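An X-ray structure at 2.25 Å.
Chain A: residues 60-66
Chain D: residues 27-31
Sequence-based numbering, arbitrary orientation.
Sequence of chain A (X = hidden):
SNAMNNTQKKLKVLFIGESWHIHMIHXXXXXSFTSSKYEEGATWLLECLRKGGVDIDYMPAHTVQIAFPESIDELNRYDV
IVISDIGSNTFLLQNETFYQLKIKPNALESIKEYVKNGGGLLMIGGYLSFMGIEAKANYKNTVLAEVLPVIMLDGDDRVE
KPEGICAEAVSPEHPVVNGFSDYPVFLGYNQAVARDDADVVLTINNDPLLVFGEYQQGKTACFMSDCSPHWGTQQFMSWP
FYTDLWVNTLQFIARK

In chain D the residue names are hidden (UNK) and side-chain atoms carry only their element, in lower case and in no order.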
# COMPACT_ATOMS: atom_id res chain seq x y z
N PRO A 60 -6.89 16.07 16.59
CA PRO A 60 -6.81 14.87 15.76
C PRO A 60 -5.43 14.27 15.91
O PRO A 60 -4.46 14.99 16.19
CB PRO A 60 -7.02 15.40 14.35
CG PRO A 60 -7.70 16.73 14.54
CD PRO A 60 -7.06 17.28 15.77
N ALA A 61 -5.34 12.96 15.72
CA ALA A 61 -4.11 12.23 15.99
C ALA A 61 -2.90 12.81 15.24
O ALA A 61 -1.79 12.89 15.80
CB ALA A 61 -4.29 10.76 15.68
N HIS A 62 -3.13 13.25 14.00
CA HIS A 62 -2.05 13.84 13.20
C HIS A 62 -1.47 15.13 13.78
O HIS A 62 -0.29 15.42 13.58
CB HIS A 62 -2.45 14.01 11.72
CG HIS A 62 -3.64 14.88 11.48
ND1 HIS A 62 -3.58 16.26 11.51
CD2 HIS A 62 -4.92 14.57 11.15
CE1 HIS A 62 -4.77 16.76 11.23
NE2 HIS A 62 -5.60 15.76 11.01
N THR A 63 -2.31 15.88 14.50
CA THR A 63 -1.91 17.10 15.21
C THR A 63 -0.95 16.78 16.37
O THR A 63 -0.01 17.53 16.64
CB THR A 63 -3.15 17.87 15.73
OG1 THR A 63 -3.98 18.24 14.61
CG2 THR A 63 -2.76 19.12 16.49
N VAL A 64 -1.20 15.65 17.03
CA VAL A 64 -0.32 15.16 18.10
C VAL A 64 1.11 14.98 17.59
O VAL A 64 2.07 15.25 18.33
CB VAL A 64 -0.82 13.80 18.69
CG1 VAL A 64 0.12 13.27 19.76
CG2 VAL A 64 -2.21 13.96 19.25
N GLN A 65 1.25 14.54 16.34
CA GLN A 65 2.57 14.31 15.75
C GLN A 65 3.30 15.61 15.43
O GLN A 65 4.52 15.66 15.47
CB GLN A 65 2.49 13.47 14.49
CG GLN A 65 1.58 12.25 14.55
CD GLN A 65 1.49 11.56 13.20
OE1 GLN A 65 0.63 11.91 12.38
NE2 GLN A 65 2.38 10.59 12.95
N ILE A 66 2.53 16.65 15.11
CA ILE A 66 3.04 17.97 14.73
C ILE A 66 3.21 18.92 15.93
O ILE A 66 4.25 19.53 16.10
CB ILE A 66 2.09 18.68 13.72
CG1 ILE A 66 1.88 17.83 12.46
CG2 ILE A 66 2.61 20.07 13.35
CD1 ILE A 66 0.48 18.02 11.83
N UNK D 27 -5.09 4.88 8.93
CA UNK D 27 -3.94 5.47 9.60
C UNK D 27 -4.40 6.40 10.71
O UNK D 27 -5.17 7.34 10.48
c UNK D 27 -3.02 6.20 8.62
o UNK D 27 -2.21 5.31 7.86
N UNK D 28 -3.94 6.11 11.93
CA UNK D 28 -4.28 6.90 13.10
C UNK D 28 -3.00 7.36 13.76
O UNK D 28 -2.40 6.63 14.57
n UNK D 28 -9.04 3.29 14.97
c UNK D 28 -5.13 6.10 14.08
c UNK D 28 -6.37 5.52 13.46
c UNK D 28 -7.04 4.58 14.42
c UNK D 28 -8.53 4.45 14.14
N UNK D 29 -2.59 8.57 13.38
CA UNK D 29 -1.36 9.16 13.86
C UNK D 29 -0.24 8.36 13.23
O UNK D 29 -0.21 8.15 12.01
N UNK D 30 0.68 7.90 14.07
CA UNK D 30 1.79 7.10 13.62
C UNK D 30 1.38 5.74 13.03
O UNK D 30 2.00 5.27 12.07
c UNK D 30 6.29 4.77 13.74
c UNK D 30 3.97 6.13 14.43
c UNK D 30 5.09 6.81 13.98
c UNK D 30 5.20 4.04 14.18
c UNK D 30 4.03 4.73 14.52
c UNK D 30 6.24 6.14 13.64
c UNK D 30 2.74 6.88 14.79
o UNK D 30 7.48 4.16 13.39
N UNK D 31 0.35 5.12 13.60
CA UNK D 31 0.03 3.72 13.37
C UNK D 31 -1.04 3.46 12.29
O UNK D 31 -1.83 4.35 11.93
o UNK D 31 1.52 2.60 15.77
c UNK D 31 -0.51 3.09 14.67
o UNK D 31 0.11 3.91 16.80
c UNK D 31 0.45 3.21 15.82
O HOH W 1 -0.75 10.81 10.69

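Position 27 of chain D carries one carbon and then one oxygen, a short unbranched side chain ending in a single polar atom. The nearest approach of its side chain is 7.8 Å, from CB to OE1 of Gln A65, so it touches nothing there. One carbon followed by one oxygen is serine, and Ser D27 lies in the strand that leads into the contact.

Position 28 has four carbons in a row ending in nitrogen. Its CA-to-CB bond points away from chain A, and the chain runs out with chi1 m and the other three torsions t. What it offers the partner is backbone: its C atom lies 4.1 Å from CB of Ala A61. The side chain is that of lysine. Lys D28 also opens a type II' turn, its N donating to O of position 31 at 2.7 Å and its O accepting from N of position 31 at 3.3 Å.

Position 29 has no side-chain atoms at all. Bare backbone lets the chains close in, with CA of position 29 4.6 Å from CA of Ala A61 and its N 3.6 Å from that alanine's CB. The residue is glycine, and two features agree with that reading. The phi of Gly D29, 69° with psi of -128°, favours glycine, and an ideal CB built here would sit a tight 3.4 Å from CB of Ala A61.

Position 30 shows one carbon, then a six-carbon ring bearing one oxygen. The CA-to-CB bond points sideways and the end of the side chain leads away, so the ring is not what meets chain A. Instead N of position 30 lies 3.4 Å from NE2 of Gln A65; both are donors, and the pair is no hydrogen bond. The ring with its oxygen makes this Tyr D30.

Position 31 has two carbons, the second carrying two oxygens, a carboxylate one carbon from the backbone. Its side chain makes no contact with the chain A stretch. This is aspartate, and Asp D31 closes the turn.

The contact works by shape, with small surfaces meeting at a turn. Ala A61 and Gln A65, one helical turn apart, both point toward chain D and cover the backbone of Gly D29, while no direct hydrogen bond crosses. The polar link is a water, which donates to OE1 of Gln A65 at 2.4 Å, a notably short distance, and to O of Gly D29 at 3.0 Å. NE2 of Gln A65 finds its partner elsewhere in the structure. The rule to take is a methyl against a glycine in a tight turn, with a water joining two acceptors beside it.

Chain D 27-31: SKGYD
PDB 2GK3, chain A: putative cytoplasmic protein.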